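Local coordinates for type IV pilus secretin PilQ family protein (Vibrio cholerae, PDB 6W6M), which forms the outer-membrane secretin channel through which the type IVa competence pilus of Vibrio cholerae passes, a function required for natural competence, at the interface of chains A and B. Coordinates in Å, arbitrary orientation; residue numbers count along the deposited sequence, not the author numbering. Chains: chain A/B, Type IV pilus secretin PilQ family protein.

Contact 1: the interface of chains A and B. Residues chain A 449, 451-453; chain B 448-449, 451-452.
The peptide group joining A:Ala452 to A:Ser453 turns one face toward chain B, where the side chain of B:Ser448 is modelled over its carbonyl carbon, too close to be real and so of doubtful placement. The peptide belongs to a serine-rich loop of the PilQ secretin, between strands 440-444 and 456-471, which meets its own copy in the next subunit, in a region that in secretins probably contributes to the periplasmic gate. The hydroxyl of A:Ser449 sits on the same side of this plane, beyond the carbonyl oxygen. A second flat group, the carbonyl of B:Ser449, takes B:Ser448 OG in its plane on a lone pair, at 3.2 Å between B:Ser448 OG and B:Ser449 O and 134° at the oxygen. With OG anti to the backbone N (chi1 -170°), B:Ser448 turns its hydroxyl toward both this carbonyl and chain A. The amide nitrogens of A:Ala452 and A:Ser453 near that hydroxyl are doubtful partners. A:Ser449 OG has one proton for two weak alternatives, B:Ser448 O across the boundary at 3.4 Å or A:Ala452 O of its own chain; a weak bond to it from B:Ser448 OG is doubtful. The methyl A:Ala452 CB points at chain B, 3.5 Å from the carbonyl oxygen B:Gly451 O and 3.7 Å from B:Ser448 CB. B:Ala452 CA lies 4.0 Å from A:Ala452 CB, bringing equivalent residues of the two loops side by side.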
ATOM      1  N   SER A 449       3.177   2.711 -16.394  1.00109.17           N
ATOM      2  CA  SER A 449       2.841   3.838 -15.541  1.00109.17           C
ATOM      3  C   SER A 449       2.954   3.337 -14.109  1.00109.17           C
ATOM      4  O   SER A 449       3.603   2.313 -13.862  1.00109.17           O
ATOM      5  CB  SER A 449       1.443   4.368 -15.838  1.00109.17           C
ATOM      6  OG  SER A 449       0.472   3.358 -15.644  1.00109.17           O
ATOM      7  N   GLY A 451       1.999   1.216 -12.090  1.00109.06           N
ATOM      8  CA  GLY A 451       1.400  -0.072 -11.805  1.00109.06           C
ATOM      9  C   GLY A 451       1.153  -1.033 -12.952  1.00109.06           C
ATOM     10  O   GLY A 451       1.318  -2.241 -12.765  1.00109.06           O
ATOM     11  N   ALA A 452       0.760  -0.552 -14.131  1.00107.09           N
ATOM     12  CA  ALA A 452       0.393  -1.490 -15.192  1.00107.09           C
ATOM     13  C   ALA A 452       0.667  -0.976 -16.604  1.00107.09           C
ATOM     14  O   ALA A 452       1.188   0.129 -16.783  1.00107.09           O
ATOM     15  CB  ALA A 452      -1.079  -1.876 -15.063  1.00107.09           C
ATOM     16  N   SER A 453       0.273  -1.760 -17.609  1.00101.23           N
ATOM     17  CA  SER A 453       0.819  -1.689 -18.965  1.00101.23           C
ATOM     18  C   SER A 453      -0.139  -0.994 -19.917  1.00101.23           C
ATOM     19  O   SER A 453      -1.280  -1.424 -20.084  1.00101.23           O
ATOM     20  CB  SER A 453       1.106  -3.085 -19.487  1.00101.23           C
ATOM     21  OG  SER A 453      -0.004  -3.560 -20.227  1.00101.23           O
TER
ATOM     22  N   SER B 448      -2.914   0.983 -19.496  1.00104.81           N
ATOM     23  CA  SER B 448      -2.644   0.993 -18.065  1.00104.81           C
ATOM     24  C   SER B 448      -2.919   2.253 -17.256  1.00104.81           C
ATOM     25  O   SER B 448      -2.356   3.311 -17.523  1.00104.81           O
ATOM     26  CB  SER B 448      -1.198   0.542 -17.814  1.00104.81           C
ATOM     27  OG  SER B 448      -0.957   0.312 -16.437  1.00104.81           O
ATOM     28  N   SER B 449      -3.798   2.126 -16.264  1.00109.17           N
ATOM     29  CA  SER B 449      -4.025   3.223 -15.337  1.00109.17           C
ATOM     30  C   SER B 449      -3.273   2.866 -14.064  1.00109.17           C
ATOM     31  O   SER B 449      -2.370   2.021 -14.095  1.00109.17           O
ATOM     32  CB  SER B 449      -5.512   3.429 -15.068  1.00109.17           C
ATOM     33  OG  SER B 449      -6.090   2.260 -14.523  1.00109.17           O
ATOM     34  N   GLY B 451      -2.904   0.758 -11.850  1.00109.06           N
ATOM     35  CA  GLY B 451      -3.052  -0.599 -11.367  1.00109.06           C
ATOM     36  C   GLY B 451      -3.497  -1.677 -12.337  1.00109.06           C
ATOM     37  O   GLY B 451      -3.013  -2.807 -12.239  1.00109.06           O
ATOM     38  N   ALA B 452      -4.402  -1.379 -13.270  1.00107.09           N
ATOM     39  CA  ALA B 452      -4.927  -2.452 -14.115  1.00107.09           C
ATOM     40  C   ALA B 452      -5.326  -2.003 -15.518  1.00107.09           C
ATOM     41  O   ALA B 452      -5.168  -0.833 -15.876  1.00107.09           O
ATOM     42  CB  ALA B 452      -6.118  -3.121 -13.431  1.00107.09           C
TER

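Contact 2: the interface of chains A and B. Residues chain A 254-255; chain B 280, 306, 310.
A:Ser254, near the start of strand 253-258, turns its short side chain toward helix 303-314 and the loop residue B:Leu280 of the neighbouring subunit. From CB outward, the first neighbour is a leucine methyl: A:Ser254 CB lies 4.2 Å from B:Leu280 CD2. The hydroxyl at the tip is swung between the backbone N and the carbonyl carbon (chi1 64°), which carries it toward the helix. There A:Ser254 OG comes within 3.5 Å of the methyl B:Val306 CG2, a van der Waals contact. This methyl stands anti to its own backbone N and is the branch of the valine that reaches chain A. One helical turn further on, the end of B:Ile310 touches the same serine: B:Ile310 CD1 is 4.1 Å from A:Ser254 OG. B:Ile310 CD1 also packs 4.0 Å from the carbonyl oxygen A:Ser254 O, so it spans side chain and backbone together. The serine is thus bordered by methyl groups from two directions, the leucine at CB and the helix at OG. Placing a strand of one periplasmic alpha/beta domain against a helix of the next, this small site probably helps to align neighbouring subunits in the PilQ ring.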
ATOM      1  N   SER A 254     -18.883  49.072 -22.480  1.00114.28           N
ATOM      2  CA  SER A 254     -18.838  47.704 -22.984  1.00114.28           C
ATOM      3  C   SER A 254     -19.186  47.691 -24.462  1.00114.28           C
ATOM      4  O   SER A 254     -20.183  48.294 -24.866  1.00114.28           O
ATOM      5  CB  SER A 254     -19.809  46.808 -22.212  1.00114.28           C
ATOM      6  OG  SER A 254     -21.147  47.224 -22.411  1.00114.28           O
ATOM      7  N   GLU A 255     -18.376  47.000 -25.263  1.00111.28           N
ATOM      8  CA  GLU A 255     -18.637  46.913 -26.699  1.00111.28           C
ATOM      9  C   GLU A 255     -17.847  45.755 -27.301  1.00111.28           C
ATOM     10  O   GLU A 255     -17.019  45.129 -26.637  1.00111.28           O
ATOM     11  CB  GLU A 255     -18.306  48.230 -27.403  1.00111.28           C
ATOM     12  CG  GLU A 255     -16.905  48.745 -27.162  1.00111.28           C
ATOM     13  CD  GLU A 255     -16.633  50.002 -27.953  1.00111.28           C
ATOM     14  OE1 GLU A 255     -17.107  50.082 -29.104  1.00111.28           O
ATOM     15  OE2 GLU A 255     -15.962  50.914 -27.424  1.00111.28           O
TER
ATOM     16  N   LEU B 280     -20.015  41.112 -16.800  1.00120.82           N
ATOM     17  CA  LEU B 280     -20.510  42.440 -17.115  1.00120.82           C
ATOM     18  C   LEU B 280     -21.698  42.761 -16.216  1.00120.82           C
ATOM     19  O   LEU B 280     -22.750  43.185 -16.698  1.00120.82           O
ATOM     20  CB  LEU B 280     -20.906  42.526 -18.590  1.00120.82           C
ATOM     21  CG  LEU B 280     -19.817  42.651 -19.662  1.00120.82           C
ATOM     22  CD1 LEU B 280     -18.827  41.495 -19.646  1.00120.82           C
ATOM     23  CD2 LEU B 280     -20.452  42.782 -21.034  1.00120.82           C
ATOM     24  N   VAL B 306     -28.065  47.977 -22.405  1.00111.15           N
ATOM     25  CA  VAL B 306     -26.821  47.753 -23.137  1.00111.15           C
ATOM     26  C   VAL B 306     -26.606  46.265 -23.386  1.00111.15           C
ATOM     27  O   VAL B 306     -26.196  45.859 -24.482  1.00111.15           O
ATOM     28  CB  VAL B 306     -25.629  48.393 -22.399  1.00111.15           C
ATOM     29  CG1 VAL B 306     -25.418  47.761 -21.051  1.00111.15           C
ATOM     30  CG2 VAL B 306     -24.370  48.266 -23.225  1.00111.15           C
ATOM     31  N   ILE B 310     -26.263  44.582 -27.143  1.00106.73           N
ATOM     32  CA  ILE B 310     -25.123  43.756 -27.535  1.00106.73           C
ATOM     33  C   ILE B 310     -25.585  42.366 -27.971  1.00106.73           C
ATOM     34  O   ILE B 310     -25.259  41.899 -29.070  1.00106.73           O
ATOM     35  CB  ILE B 310     -24.096  43.686 -26.393  1.00106.73           C
ATOM     36  CG1 ILE B 310     -23.098  44.839 -26.522  1.00106.73           C
ATOM     37  CG2 ILE B 310     -23.382  42.359 -26.389  1.00106.73           C
ATOM     38  CD1 ILE B 310     -21.958  44.781 -25.541  1.00106.73           C
TER

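Contact 3: the interface of chains A and B. Residues chain A 255-256, 296; chain B 270-271, 280, 310, 314.
Strands 253-258 and 294-299 of chain A present extended backbone at A:Ile256 (phi/psi -117°/140°) and A:Leu296 to helices 264-271 and 303-314 of chain B. In this secretin short domain of PilQ, an alpha/beta module, the sheet of one subunit thereby packs on the helices of the next. A:Leu296 is the central side chain, its two methyls parting toward different partners. CG stands anti to the backbone N (chi1 -172°), carrying the fork away from the strand and into chain B. On one branch, A:Leu296 CD2 meets B:Leu280 CD2 at a modelled 3.3 Å. The other branch lies among the helices: A:Leu296 CD1 is 3.9 Å from the branch methyl B:Ile310 CG2 and 4.1 Å from the thioether sulfur B:Met270 SD. B:Ile271 CD1 lies 4.2 Å from A:Leu296 CD1. Toward the end of helix 303-314, A:Ile256 and B:Leu314 run past each other in opposite directions, A:Ile256 CD1 resting 4.1 Å from B:Leu314 CD2. The terminal methyl of B:Ile310 meets the backbone of strand 253-258, where B:Ile310 CD1 lies 4.1 Å from A:Glu255 CA.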
ATOM      1  N   GLU A 255     -18.376  47.000 -25.263  1.00111.28           N
ATOM      2  CA  GLU A 255     -18.637  46.913 -26.699  1.00111.28           C
ATOM      3  C   GLU A 255     -17.847  45.755 -27.301  1.00111.28           C
ATOM      4  O   GLU A 255     -17.019  45.129 -26.637  1.00111.28           O
ATOM      5  CB  GLU A 255     -18.306  48.230 -27.403  1.00111.28           C
ATOM      6  CG  GLU A 255     -16.905  48.745 -27.162  1.00111.28           C
ATOM      7  CD  GLU A 255     -16.633  50.002 -27.953  1.00111.28           C
ATOM      8  OE1 GLU A 255     -17.107  50.082 -29.104  1.00111.28           O
ATOM      9  OE2 GLU A 255     -15.962  50.914 -27.424  1.00111.28           O
ATOM     10  N   ILE A 256     -18.090  45.495 -28.583  1.00106.38           N
ATOM     11  CA  ILE A 256     -17.566  44.317 -29.265  1.00106.38           C
ATOM     12  C   ILE A 256     -16.637  44.736 -30.397  1.00106.38           C
ATOM     13  O   ILE A 256     -16.907  45.699 -31.123  1.00106.38           O
ATOM     14  CB  ILE A 256     -18.701  43.411 -29.789  1.00106.38           C
ATOM     15  CG1 ILE A 256     -19.643  44.185 -30.700  1.00106.38           C
ATOM     16  CG2 ILE A 256     -19.483  42.801 -28.634  1.00106.38           C
ATOM     17  CD1 ILE A 256     -21.008  43.571 -30.803  1.00106.38           C
ATOM     18  N   LEU A 296     -15.399  40.825 -26.769  1.00107.70           N
ATOM     19  CA  LEU A 296     -16.360  41.649 -26.044  1.00107.70           C
ATOM     20  C   LEU A 296     -15.636  42.233 -24.841  1.00107.70           C
ATOM     21  O   LEU A 296     -15.290  41.502 -23.912  1.00107.70           O
ATOM     22  CB  LEU A 296     -17.571  40.815 -25.635  1.00107.70           C
ATOM     23  CG  LEU A 296     -18.838  41.395 -25.020  1.00107.70           C
ATOM     24  CD1 LEU A 296     -20.032  40.582 -25.465  1.00107.70           C
ATOM     25  CD2 LEU A 296     -18.732  41.357 -23.513  1.00107.70           C
TER
ATOM     26  N   MET B 270     -20.788  33.640 -21.827  1.00106.91           N
ATOM     27  CA  MET B 270     -19.977  34.779 -22.236  1.00106.91           C
ATOM     28  C   MET B 270     -20.313  36.047 -21.458  1.00106.91           C
ATOM     29  O   MET B 270     -19.403  36.779 -21.060  1.00106.91           O
ATOM     30  CB  MET B 270     -20.140  35.032 -23.732  1.00106.91           C
ATOM     31  CG  MET B 270     -19.569  36.347 -24.188  1.00106.91           C
ATOM     32  SD  MET B 270     -19.724  36.570 -25.958  1.00106.91           S
ATOM     33  CE  MET B 270     -21.326  35.833 -26.245  1.00106.91           C
ATOM     34  N   ILE B 271     -21.596  36.311 -21.204  1.00110.05           N
ATOM     35  CA  ILE B 271     -21.978  37.560 -20.548  1.00110.05           C
ATOM     36  C   ILE B 271     -21.657  37.507 -19.062  1.00110.05           C
ATOM     37  O   ILE B 271     -21.113  38.458 -18.496  1.00110.05           O
ATOM     38  CB  ILE B 271     -23.465  37.861 -20.792  1.00110.05           C
ATOM     39  CG1 ILE B 271     -23.674  38.414 -22.198  1.00110.05           C
ATOM     40  CG2 ILE B 271     -23.980  38.826 -19.765  1.00110.05           C
ATOM     41  CD1 ILE B 271     -22.877  39.644 -22.484  1.00110.05           C
ATOM     42  N   LEU B 280     -20.015  41.112 -16.800  1.00120.82           N
ATOM     43  CA  LEU B 280     -20.510  42.440 -17.115  1.00120.82           C
ATOM     44  C   LEU B 280     -21.698  42.761 -16.216  1.00120.82           C
ATOM     45  O   LEU B 280     -22.750  43.185 -16.698  1.00120.82           O
ATOM     46  CB  LEU B 280     -20.906  42.526 -18.590  1.00120.82           C
ATOM     47  CG  LEU B 280     -19.817  42.651 -19.662  1.00120.82           C
ATOM     48  CD1 LEU B 280     -18.827  41.495 -19.646  1.00120.82           C
ATOM     49  CD2 LEU B 280     -20.452  42.782 -21.034  1.00120.82           C
ATOM     50  N   ILE B 310     -26.263  44.582 -27.143  1.00106.73           N
ATOM     51  CA  ILE B 310     -25.123  43.756 -27.535  1.00106.73           C
ATOM     52  C   ILE B 310     -25.585  42.366 -27.971  1.00106.73           C
ATOM     53  O   ILE B 310     -25.259  41.899 -29.070  1.00106.73           O
ATOM     54  CB  ILE B 310     -24.096  43.686 -26.393  1.00106.73           C
ATOM     55  CG1 ILE B 310     -23.098  44.839 -26.522  1.00106.73           C
ATOM     56  CG2 ILE B 310     -23.382  42.359 -26.389  1.00106.73           C
ATOM     57  CD1 ILE B 310     -21.958  44.781 -25.541  1.00106.73           C
ATOM     58  N   LEU B 314     -25.286  40.180 -31.507  1.00101.96           N
ATOM     59  CA  LEU B 314     -24.479  38.974 -31.675  1.00101.96           C
ATOM     60  C   LEU B 314     -25.211  37.878 -32.448  1.00101.96           C
ATOM     61  O   LEU B 314     -24.697  37.367 -33.445  1.00101.96           O
ATOM     62  CB  LEU B 314     -24.024  38.445 -30.314  1.00101.96           C
ATOM     63  CG  LEU B 314     -23.076  39.364 -29.549  1.00101.96           C
ATOM     64  CD1 LEU B 314     -22.813  38.811 -28.173  1.00101.96           C
ATOM     65  CD2 LEU B 314     -21.788  39.544 -30.313  1.00101.96           C
TER

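Contact 4: the interface of chains A and B. Residues chain A 341, 378, 406, 408; chain B 357-358.
Two long strands of the secretin beta-barrel, 320-347 and 404-429 of chain A, receive the first residues of helix 357-362 from chain B. B:Ile357 is the apolar plug, set among A:Arg341, A:Leu378, A:Asp406 and A:Glu408. Its CG1 arm, anti to the carbonyl carbon, runs past A:Leu378 in the opposite direction and brings B:Ile357 CD1 to 3.7 Å from A:Leu378 CD2. The same CD1 methyl lies over one face of the A:Arg341 guanidinium, offset toward its rim. The other branch faces acid, B:Ile357 CG2 standing 3.5 Å from the carboxylate oxygen A:Asp406 OD2. A:Glu408, extended beyond CG, sends its carboxylate to the start of the helix, where A:Glu408 OE1 comes 3.4 Å from the first amide nitrogen, B:Ile357 N. The helix beginning there may favour the negative charge of this carboxylate. Within chain A the guanidinium is tied to it: A:Arg341 NH2 donates to A:Glu408 OE1 at 2.9 Å, 157° at the hydrogen, meeting the oxygen on its syn side. The same nitrogen forms a longer salt bridge across the boundary, 3.9 Å from A:Arg341 NH2 to B:Glu358 OE1. Thus A:Arg341 stands between two acids of different chains and probably offsets their mutual repulsion. B:Glu358 bends at chi2 (77°) and crosses the arginine nearly at a right angle, its carboxylate plane turned 35° from the guanidinium, with OE1 at the guanidinium's edge.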
ATOM      1  N   ARG A 341      41.284 -27.686 -55.293  1.00 85.05           N
ATOM      2  CA  ARG A 341      41.100 -28.928 -54.549  1.00 85.05           C
ATOM      3  C   ARG A 341      41.794 -30.041 -55.325  1.00 85.05           C
ATOM      4  O   ARG A 341      41.341 -30.385 -56.415  1.00 85.05           O
ATOM      5  CB  ARG A 341      39.613 -29.213 -54.389  1.00 85.05           C
ATOM      6  CG  ARG A 341      39.195 -29.738 -53.052  1.00 85.05           C
ATOM      7  CD  ARG A 341      37.754 -29.400 -52.791  1.00 85.05           C
ATOM      8  NE  ARG A 341      36.874 -29.877 -53.846  1.00 85.05           N
ATOM      9  CZ  ARG A 341      35.958 -30.822 -53.684  1.00 85.05           C
ATOM     10  NH1 ARG A 341      35.794 -31.388 -52.501  1.00 85.05           N
ATOM     11  NH2 ARG A 341      35.199 -31.194 -54.703  1.00 85.05           N
ATOM     12  N   LEU A 378      41.921 -36.354 -50.207  1.00 89.72           N
ATOM     13  CA  LEU A 378      42.421 -35.104 -50.764  1.00 89.72           C
ATOM     14  C   LEU A 378      43.665 -34.615 -50.034  1.00 89.72           C
ATOM     15  O   LEU A 378      43.744 -34.682 -48.807  1.00 89.72           O
ATOM     16  CB  LEU A 378      41.328 -34.038 -50.721  1.00 89.72           C
ATOM     17  CG  LEU A 378      40.087 -34.282 -51.585  1.00 89.72           C
ATOM     18  CD1 LEU A 378      39.034 -33.228 -51.332  1.00 89.72           C
ATOM     19  CD2 LEU A 378      40.440 -34.323 -53.057  1.00 89.72           C
ATOM     20  N   ASP A 406      43.649 -36.330 -59.026  1.00 91.34           N
ATOM     21  CA  ASP A 406      42.500 -35.463 -59.268  1.00 91.34           C
ATOM     22  C   ASP A 406      42.870 -34.001 -59.053  1.00 91.34           C
ATOM     23  O   ASP A 406      43.623 -33.676 -58.129  1.00 91.34           O
ATOM     24  CB  ASP A 406      41.356 -35.806 -58.330  1.00 91.34           C
ATOM     25  CG  ASP A 406      40.707 -37.114 -58.659  1.00 91.34           C
ATOM     26  OD1 ASP A 406      41.351 -37.949 -59.316  1.00 91.34           O
ATOM     27  OD2 ASP A 406      39.541 -37.304 -58.273  1.00 91.34           O
ATOM     28  N   GLU A 408      40.760 -30.081 -59.214  1.00 82.91           N
ATOM     29  CA  GLU A 408      39.576 -29.263 -59.459  1.00 82.91           C
ATOM     30  C   GLU A 408      39.855 -27.800 -59.147  1.00 82.91           C
ATOM     31  O   GLU A 408      40.461 -27.484 -58.121  1.00 82.91           O
ATOM     32  CB  GLU A 408      38.396 -29.735 -58.620  1.00 82.91           C
ATOM     33  CG  GLU A 408      37.125 -28.967 -58.887  1.00 82.91           C
ATOM     34  CD  GLU A 408      35.951 -29.480 -58.083  1.00 82.91           C
ATOM     35  OE1 GLU A 408      36.140 -30.415 -57.285  1.00 82.91           O
ATOM     36  OE2 GLU A 408      34.835 -28.939 -58.234  1.00 82.91           O
TER
ATOM     37  N   ILE B 357      34.914 -33.433 -58.300  1.00 93.35           N
ATOM     38  CA  ILE B 357      35.682 -34.630 -57.995  1.00 93.35           C
ATOM     39  C   ILE B 357      34.779 -35.841 -57.804  1.00 93.35           C
ATOM     40  O   ILE B 357      35.109 -36.947 -58.234  1.00 93.35           O
ATOM     41  CB  ILE B 357      36.566 -34.368 -56.756  1.00 93.35           C
ATOM     42  CG1 ILE B 357      37.652 -33.358 -57.119  1.00 93.35           C
ATOM     43  CG2 ILE B 357      37.173 -35.642 -56.223  1.00 93.35           C
ATOM     44  CD1 ILE B 357      38.772 -33.307 -56.155  1.00 93.35           C
ATOM     45  N   GLU B 358      33.614 -35.643 -57.190  1.00 98.42           N
ATOM     46  CA  GLU B 358      32.659 -36.735 -57.058  1.00 98.42           C
ATOM     47  C   GLU B 358      32.108 -37.155 -58.416  1.00 98.42           C
ATOM     48  O   GLU B 358      31.747 -38.321 -58.621  1.00 98.42           O
ATOM     49  CB  GLU B 358      31.533 -36.325 -56.114  1.00 98.42           C
ATOM     50  CG  GLU B 358      31.980 -36.105 -54.670  1.00 98.42           C
ATOM     51  CD  GLU B 358      32.688 -34.776 -54.456  1.00 98.42           C
ATOM     52  OE1 GLU B 358      32.383 -33.808 -55.178  1.00 98.42           O
ATOM     53  OE2 GLU B 358      33.556 -34.700 -53.564  1.00 98.42           O
TER

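Contact 2 and contact 3 are one continuous patch, their C-alpha centres about 5 Å apart, sharing A:Glu255, B:Leu280 and B:Ile310 and joining strand 253-258 to helix 303-314. Contact 1 lies about 51 Å from contact 2 and 47 Å from contact 3. Contact 4 is farther still, about 67 Å from contact 1 and 105 Å from contact 2, on the long barrel strands of chain A and helix 357-362 of chain B. The A–B boundary is therefore probably held at separate levels, from periplasmic domain to barrel. Through the fourteen copies of the deposited assembly, contacts 2 and 3 together, contact 1 and contact 4 would each form a belt.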